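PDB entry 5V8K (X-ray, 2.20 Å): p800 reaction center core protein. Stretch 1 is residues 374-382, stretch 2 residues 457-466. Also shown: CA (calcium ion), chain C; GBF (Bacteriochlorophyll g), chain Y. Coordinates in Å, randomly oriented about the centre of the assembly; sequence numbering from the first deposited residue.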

ATOM      1  N   GLY A 374      -3.611 -27.006  21.213  1.00 48.14           N
ATOM      2  CA  GLY A 374      -3.878 -25.994  20.216  1.00 48.71           C
ATOM      3  C   GLY A 374      -5.002 -26.334  19.260  1.00 47.52           C
ATOM      4  O   GLY A 374      -5.467 -27.457  19.150  1.00 46.89           O
ATOM      5  N   SER A 375      -5.444 -25.321  18.539  1.00 42.97           N
ATOM      6  CA  SER A 375      -6.529 -25.467  17.582  1.00 41.34           C
ATOM      7  C   SER A 375      -6.009 -25.111  16.183  1.00 43.39           C
ATOM      8  O   SER A 375      -4.814 -24.863  15.986  1.00 39.90           O
ATOM      9  CB  SER A 375      -7.682 -24.559  17.984  1.00 41.97           C
ATOM     10  OG  SER A 375      -7.309 -23.211  17.704  1.00 43.72           O
ATOM     11  N   ILE A 376      -6.935 -25.016  15.223  1.00 42.11           N
ATOM     12  CA  ILE A 376      -6.576 -24.584  13.878  1.00 39.00           C
ATOM     13  C   ILE A 376      -5.925 -23.215  13.918  1.00 39.06           C
ATOM     14  O   ILE A 376      -5.104 -22.890  13.048  1.00 40.28           O
ATOM     15  CB  ILE A 376      -7.812 -24.629  12.944  1.00 42.88           C
ATOM     16  CG1 ILE A 376      -7.464 -24.214  11.511  1.00 40.89           C
ATOM     17  CG2 ILE A 376      -8.923 -23.755  13.434  1.00 39.44           C
ATOM     18  CD1 ILE A 376      -6.598 -25.263  10.807  1.00 38.81           C
ATOM     19  N   SER A 377      -6.257 -22.398  14.929  1.00 42.23           N
ATOM     20  CA  SER A 377      -5.667 -21.056  15.049  1.00 41.79           C
ATOM     21  C   SER A 377      -4.161 -21.140  15.262  1.00 40.72           C
ATOM     22  O   SER A 377      -3.396 -20.475  14.569  1.00 39.87           O
ATOM     23  CB  SER A 377      -6.312 -20.254  16.199  1.00 39.31           C
ATOM     24  OG  SER A 377      -5.800 -18.921  16.267  1.00 37.95           O
ATOM     25  N   GLU A 378      -3.722 -21.949  16.222  1.00 38.89           N
ATOM     26  CA  GLU A 378      -2.293 -22.205  16.409  1.00 39.06           C
ATOM     27  C   GLU A 378      -1.655 -22.917  15.201  1.00 41.07           C
ATOM     28  O   GLU A 378      -0.540 -22.570  14.796  1.00 40.99           O
ATOM     29  CB  GLU A 378      -2.062 -23.045  17.666  1.00 40.21           C
ATOM     30  CG  GLU A 378      -2.082 -22.287  18.936  1.00 42.17           C
ATOM     31  CD  GLU A 378      -3.483 -21.945  19.446  1.00 44.31           C
ATOM     32  OE1 GLU A 378      -4.469 -22.660  19.072  1.00 43.85           O
ATOM     33  OE2 GLU A 378      -3.576 -20.959  20.231  1.00 42.85           O
ATOM     34  N   PHE A 379      -2.306 -23.935  14.636  1.00 40.07           N
ATOM     35  CA  PHE A 379      -1.711 -24.627  13.489  1.00 40.29           C
ATOM     36  C   PHE A 379      -1.417 -23.653  12.350  1.00 41.69           C
ATOM     37  O   PHE A 379      -0.279 -23.577  11.866  1.00 39.06           O
ATOM     38  CB  PHE A 379      -2.613 -25.778  13.014  1.00 41.18           C
ATOM     39  CG  PHE A 379      -2.041 -26.545  11.817  1.00 44.20           C
ATOM     40  CD1 PHE A 379      -1.205 -27.633  12.010  1.00 42.63           C
ATOM     41  CD2 PHE A 379      -2.324 -26.158  10.518  1.00 40.96           C
ATOM     42  CE1 PHE A 379      -0.669 -28.345  10.928  1.00 46.17           C
ATOM     43  CE2 PHE A 379      -1.798 -26.863   9.419  1.00 44.95           C
ATOM     44  CZ  PHE A 379      -0.960 -27.952   9.631  1.00 47.07           C
ATOM     45  N   VAL A 380      -2.417 -22.856  11.946  1.00 34.89           N
ATOM     46  CA  VAL A 380      -2.210 -21.898  10.862  1.00 33.92           C
ATOM     47  C   VAL A 380      -1.182 -20.833  11.264  1.00 37.55           C
ATOM     48  O   VAL A 380      -0.272 -20.501  10.493  1.00 36.02           O
ATOM     49  CB  VAL A 380      -3.547 -21.267  10.441  1.00 33.43           C
ATOM     50  CG1 VAL A 380      -3.349 -20.077   9.447  1.00 32.41           C
ATOM     51  CG2 VAL A 380      -4.442 -22.308   9.860  1.00 34.18           C
ATOM     52  N   ALA A 381      -1.313 -20.269  12.474  1.00 38.28           N
ATOM     53  CA  ALA A 381      -0.448 -19.153  12.842  1.00 37.99           C
ATOM     54  C   ALA A 381       1.010 -19.587  12.910  1.00 38.08           C
ATOM     55  O   ALA A 381       1.910 -18.880  12.444  1.00 37.68           O
ATOM     56  CB  ALA A 381      -0.886 -18.570  14.187  1.00 37.47           C
ATOM     57  N   ALA A 382       1.264 -20.752  13.484  1.00 36.04           N
ATOM     58  CA  ALA A 382       2.631 -21.225  13.594  1.00 38.81           C
ATOM     59  C   ALA A 382       3.236 -21.560  12.223  1.00 39.14           C
ATOM     60  O   ALA A 382       4.412 -21.273  11.971  1.00 36.53           O
ATOM     61  CB  ALA A 382       2.674 -22.430  14.527  1.00 37.87           C
ATOM     62  N   PHE A 457      -0.764 -10.526  15.352  1.00 34.46           N
ATOM     63  CA  PHE A 457      -2.172 -10.900  15.313  1.00 33.36           C
ATOM     64  C   PHE A 457      -2.436 -12.095  16.219  1.00 37.67           C
ATOM     65  O   PHE A 457      -3.408 -12.092  16.977  1.00 36.68           O
ATOM     66  CB  PHE A 457      -2.621 -11.165  13.881  1.00 34.23           C
ATOM     67  CG  PHE A 457      -2.612  -9.930  12.996  1.00 36.13           C
ATOM     68  CD1 PHE A 457      -3.114  -8.715  13.439  1.00 33.79           C
ATOM     69  CD2 PHE A 457      -2.052  -9.984  11.724  1.00 30.74           C
ATOM     70  CE1 PHE A 457      -3.070  -7.587  12.600  1.00 31.46           C
ATOM     71  CE2 PHE A 457      -2.033  -8.906  10.912  1.00 33.42           C
ATOM     72  CZ  PHE A 457      -2.520  -7.700  11.342  1.00 32.56           C
ATOM     73  N   TYR A 458      -1.536 -13.077  16.236  1.00 31.92           N
ATOM     74  CA  TYR A 458      -1.731 -14.211  17.134  1.00 34.26           C
ATOM     75  C   TYR A 458      -1.679 -13.774  18.597  1.00 36.45           C
ATOM     76  O   TYR A 458      -2.555 -14.126  19.403  1.00 35.63           O
ATOM     77  CB  TYR A 458      -0.690 -15.288  16.856  1.00 32.19           C
ATOM     78  CG  TYR A 458      -0.775 -16.421  17.826  1.00 34.11           C
ATOM     79  CD1 TYR A 458      -1.711 -17.423  17.660  1.00 33.71           C
ATOM     80  CD2 TYR A 458       0.076 -16.507  18.901  1.00 33.76           C
ATOM     81  CE1 TYR A 458      -1.825 -18.463  18.566  1.00 37.01           C
ATOM     82  CE2 TYR A 458      -0.013 -17.555  19.802  1.00 36.14           C
ATOM     83  CZ  TYR A 458      -0.988 -18.519  19.644  1.00 37.53           C
ATOM     84  OH  TYR A 458      -1.109 -19.584  20.541  1.00 39.77           O
ATOM     85  N   ILE A 459      -0.637 -13.024  18.959  1.00 33.76           N
ATOM     86  CA  ILE A 459      -0.403 -12.673  20.354  1.00 36.04           C
ATOM     87  C   ILE A 459      -1.547 -11.816  20.893  1.00 37.84           C
ATOM     88  O   ILE A 459      -1.927 -11.929  22.054  1.00 35.01           O
ATOM     89  CB  ILE A 459       0.973 -11.982  20.472  1.00 36.28           C
ATOM     90  CG1 ILE A 459       2.078 -13.040  20.437  1.00 33.82           C
ATOM     91  CG2 ILE A 459       1.076 -11.102  21.736  1.00 35.18           C
ATOM     92  CD1 ILE A 459       3.464 -12.449  20.202  1.00 34.90           C
ATOM     93  N   ASP A 460      -2.117 -10.967  20.062  1.00 31.75           N
ATOM     94  CA  ASP A 460      -3.226 -10.143  20.490  1.00 32.56           C
ATOM     95  C   ASP A 460      -4.570 -10.866  20.431  1.00 34.72           C
ATOM     96  O   ASP A 460      -5.593 -10.193  20.521  1.00 33.93           O
ATOM     97  CB  ASP A 460      -3.332  -8.875  19.652  1.00 30.77           C
ATOM     98  CG  ASP A 460      -3.681  -7.638  20.510  1.00 33.64           C
ATOM     99  OD1 ASP A 460      -3.386  -7.625  21.713  1.00 34.89           O
ATOM    100  OD2 ASP A 460      -4.280  -6.700  19.962  1.00 32.11           O
ATOM    101  N   GLY A 461      -4.610 -12.187  20.271  1.00 35.84           N
ATOM    102  CA  GLY A 461      -5.872 -12.904  20.386  1.00 35.23           C
ATOM    103  C   GLY A 461      -6.754 -12.947  19.146  1.00 38.12           C
ATOM    104  O   GLY A 461      -7.936 -13.276  19.270  1.00 38.03           O
ATOM    105  N   CYS A 462      -6.241 -12.601  17.964  1.00 39.70           N
ATOM    106  CA  CYS A 462      -6.955 -12.897  16.721  1.00 41.04           C
ATOM    107  C   CYS A 462      -7.207 -14.393  16.550  1.00 42.89           C
ATOM    108  O   CYS A 462      -6.376 -15.236  16.907  1.00 40.09           O
ATOM    109  CB  CYS A 462      -6.189 -12.427  15.493  1.00 41.89           C
ATOM    110  SG  CYS A 462      -6.185 -10.703  15.283  1.00 41.67           S
ATOM    111  N   TRP A 463      -8.360 -14.711  15.968  1.00 38.42           N
ATOM    112  CA  TRP A 463      -8.590 -16.040  15.417  1.00 36.90           C
ATOM    113  C   TRP A 463      -7.732 -16.207  14.163  1.00 38.05           C
ATOM    114  O   TRP A 463      -7.856 -15.439  13.201  1.00 37.99           O
ATOM    115  CB  TRP A 463     -10.074 -16.227  15.100  1.00 37.38           C
ATOM    116  CG  TRP A 463     -10.433 -17.568  14.503  1.00 37.18           C
ATOM    117  CD1 TRP A 463     -10.819 -17.826  13.213  1.00 38.84           C
ATOM    118  CD2 TRP A 463     -10.438 -18.820  15.176  1.00 39.78           C
ATOM    119  NE1 TRP A 463     -11.095 -19.157  13.062  1.00 38.10           N
ATOM    120  CE2 TRP A 463     -10.867 -19.792  14.252  1.00 40.50           C
ATOM    121  CE3 TRP A 463     -10.144 -19.212  16.483  1.00 41.45           C
ATOM    122  CZ2 TRP A 463     -10.982 -21.115  14.579  1.00 41.67           C
ATOM    123  CZ3 TRP A 463     -10.272 -20.513  16.810  1.00 42.87           C
ATOM    124  CH2 TRP A 463     -10.688 -21.466  15.864  1.00 43.58           C
ATOM    125  N   MET A 464      -6.810 -17.159  14.185  1.00 36.83           N
ATOM    126  CA  MET A 464      -5.893 -17.307  13.073  1.00 36.15           C
ATOM    127  C   MET A 464      -6.277 -18.482  12.164  1.00 35.76           C
ATOM    128  O   MET A 464      -5.517 -18.843  11.261  1.00 33.94           O
ATOM    129  CB  MET A 464      -4.469 -17.414  13.621  1.00 36.10           C
ATOM    130  CG  MET A 464      -4.002 -16.137  14.402  1.00 32.86           C
ATOM    131  SD  MET A 464      -3.969 -14.627  13.391  1.00 36.25           S
ATOM    132  CE  MET A 464      -2.486 -14.913  12.458  1.00 31.53           C
ATOM    133  N   GLY A 465      -7.462 -19.052  12.361  1.00 37.01           N
ATOM    134  CA  GLY A 465      -7.983 -20.024  11.424  1.00 36.91           C
ATOM    135  C   GLY A 465      -8.557 -19.443  10.151  1.00 40.47           C
ATOM    136  O   GLY A 465      -8.805 -20.197   9.204  1.00 39.88           O
ATOM    137  N   SER A 466      -8.686 -18.121  10.085  1.00 38.99           N
ATOM    138  CA  SER A 466      -9.462 -17.435   9.067  1.00 37.84           C
ATOM    139  C   SER A 466      -9.006 -15.984   9.075  1.00 37.36           C
ATOM    140  O   SER A 466      -8.520 -15.494  10.092  1.00 35.14           O
ATOM    141  CB  SER A 466     -10.975 -17.571   9.349  1.00 37.68           C
ATOM    142  OG  SER A 466     -11.746 -16.816   8.425  1.00 42.42           O
TER
HETATM  143 CA    CA C1032      -4.959  -4.601  20.971  1.00 39.49          CA
HETATM  144 MG   GBF Y1023       5.379 -22.458  21.233  1.00 45.49          MG
HETATM  145  CHA GBF Y1023       4.316 -22.456  24.554  1.00 43.81           C
HETATM  146  CHB GBF Y1023       2.653 -20.698  20.465  1.00 40.13           C
HETATM  147  CHC GBF Y1023       6.912 -21.965  18.191  1.00 38.79           C
HETATM  148  CHD GBF Y1023       8.555 -23.585  22.526  1.00 50.45           C
HETATM  149  NA  GBF Y1023       3.823 -21.762  22.268  1.00 40.40           N
HETATM  150  C1A GBF Y1023       3.364 -21.982  23.505  1.00 43.16           C
HETATM  151  C2A GBF Y1023       2.152 -21.198  23.943  1.00 42.64           C
HETATM  152  C3A GBF Y1023       1.525 -21.030  22.576  1.00 39.71           C
HETATM  153  C4A GBF Y1023       2.742 -21.159  21.728  1.00 39.33           C
HETATM  154  CMA GBF Y1023       0.540 -22.180  22.285  1.00 38.48           C
HETATM  155  CAA GBF Y1023       2.304 -19.864  24.690  1.00 41.02           C
HETATM  156  CBA GBF Y1023       3.426 -19.008  24.123  1.00 40.26           C
HETATM  157  CGA GBF Y1023       3.026 -18.235  22.883  1.00 42.99           C
HETATM  158  O1A GBF Y1023       1.899 -17.830  22.678  1.00 40.90           O
HETATM  159  O2A GBF Y1023       4.066 -17.826  21.973  1.00 41.58           O
HETATM  160  NB  GBF Y1023       4.848 -21.434  19.572  1.00 40.04           N
HETATM  161  C1B GBF Y1023       3.667 -20.828  19.391  1.00 38.28           C
HETATM  162  C2B GBF Y1023       3.644 -20.328  18.091  1.00 41.08           C
HETATM  163  C3B GBF Y1023       4.826 -20.682  17.472  1.00 40.59           C
HETATM  164  C4B GBF Y1023       5.555 -21.415  18.414  1.00 42.35           C
HETATM  165  CMB GBF Y1023       2.544 -19.524  17.443  1.00 37.59           C
HETATM  166  CAB GBF Y1023       5.073 -20.266  16.079  1.00 45.98           C
HETATM  167  CBB GBF Y1023       6.143 -20.339  15.354  1.00 48.05           C
HETATM  168  NC  GBF Y1023       7.280 -22.718  20.554  1.00 47.97           N
HETATM  169  C1C GBF Y1023       7.710 -22.520  19.305  1.00 45.40           C
HETATM  170  C2C GBF Y1023       9.077 -22.813  18.807  1.00 54.76           C
HETATM  171  C3C GBF Y1023       9.428 -23.248  20.171  1.00 52.38           C
HETATM  172  C4C GBF Y1023       8.410 -23.201  21.117  1.00 49.99           C
HETATM  173  CMC GBF Y1023       8.967 -23.940  17.764  1.00 57.14           C
HETATM  174  CAC GBF Y1023      10.775 -23.733  20.558  1.00 56.65           C
HETATM  175  CBC GBF Y1023      11.909 -23.804  19.581  1.00 60.35           C
HETATM  176  ND  GBF Y1023       6.307 -22.925  22.964  1.00 47.56           N
HETATM  177  C1D GBF Y1023       7.451 -23.358  23.461  1.00 46.97           C
HETATM  178  C2D GBF Y1023       7.671 -23.648  25.034  1.00 50.19           C
HETATM  179  C3D GBF Y1023       6.369 -23.247  25.248  1.00 44.15           C
HETATM  180  C4D GBF Y1023       5.590 -22.834  24.142  1.00 42.51           C
HETATM  181  CMD GBF Y1023       8.756 -24.129  25.947  1.00 49.26           C
HETATM  182  CAD GBF Y1023       5.463 -23.336  26.405  1.00 44.47           C
HETATM  183  OBD GBF Y1023       5.657 -23.327  27.664  1.00 44.28           O
HETATM  184  CBD GBF Y1023       4.151 -22.754  25.989  1.00 42.67           C
HETATM  185  CGD GBF Y1023       3.076 -23.768  26.204  1.00 46.15           C
HETATM  186  O1D GBF Y1023       2.787 -24.618  25.350  1.00 47.34           O
HETATM  187  O2D GBF Y1023       2.417 -23.764  27.474  1.00 50.71           O
HETATM  188  CED GBF Y1023       1.438 -24.774  27.677  1.00 48.42           C
HETATM  189  C1  GBF Y1023       3.740 -17.094  20.795  1.00 35.75           C
HETATM  190  C2  GBF Y1023       5.003 -16.492  20.267  1.00 36.44           C
HETATM  191  C3  GBF Y1023       5.020 -15.834  19.109  1.00 43.14           C
HETATM  192  C4  GBF Y1023       3.774 -15.731  18.295  1.00 40.53           C
HETATM  193  C5  GBF Y1023       6.306 -15.217  18.617  1.00 39.88           C
HETATM  194  C6  GBF Y1023       6.851 -16.054  17.443  1.00 43.00           C
HETATM  195  C7  GBF Y1023       8.092 -15.413  16.839  1.00 46.80           C
HETATM  196  C8  GBF Y1023       9.160 -16.136  16.428  1.00 49.16           C
HETATM  197  C9  GBF Y1023       9.184 -17.644  16.515  1.00 42.23           C
HETATM  198  C10 GBF Y1023      10.368 -15.491  15.793  1.00 52.07           C
HETATM  199  C11 GBF Y1023      10.889 -14.272  16.465  1.00 44.20           C
HETATM  200  C12 GBF Y1023      12.276 -13.908  15.974  1.00 43.08           C
HETATM  201  C13 GBF Y1023      13.008 -12.961  16.590  1.00 43.36           C
HETATM  202  C14 GBF Y1023      14.373 -12.645  16.068  1.00 41.71           C
HETATM  203  C15 GBF Y1023      12.483 -12.203  17.795  1.00 37.60           C
HETATM  204  O   HOH W   1      -3.340  -5.297  22.769  1.00 32.45           O
HETATM  205  O   HOH W   2      -6.430  -6.039  22.112  1.00 35.86           O

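A serine side chain here takes up a backbone amide from the other stretch: Met464 N donates to Ser377 OG (2.9 Å), where the first turn of the helix that starts at Ile376 meets the loop that follows the helix that ends at Ile459. The backbones come close at this point, with Ser377 CA and Met464 CA 4.2 Å apart. Gly465 helps to permit the approach, since a CB there would sit a tight 3.2 Å from Ile376 CG2; within the second stretch, the same CB would also clash with Trp463 NE1. One turn along the helix, Val380 CG1 lies 3.1 Å from Met464 O, a tight contact. The Trp463 ring covers the start of the helix: Ser377 CB packs over one face, 4.0 Å from CE3, and Ile376 CG2 reaches CZ2 at 3.5 Å. Ser375 caps that helix, its OG accepting from Ser377 N (3.1 Å). Glu378 links the cap to the second stretch: OE1 accepts from Ser375 N (2.9 Å), while OE2 accepts from Tyr458 OH (2.8 Å), at the edge of the tyrosine ring. Bacteriochlorophyll g places its CMB methyl over one face of that ring. Ala381 CB packs against both Tyr458 CD1 (3.7 Å) and Met464 CB (3.8 Å), two apolar contacts beside the two polar links. Farther off, Asp460 OD2 binds calcium at 2.4 Å, without touching the first stretch.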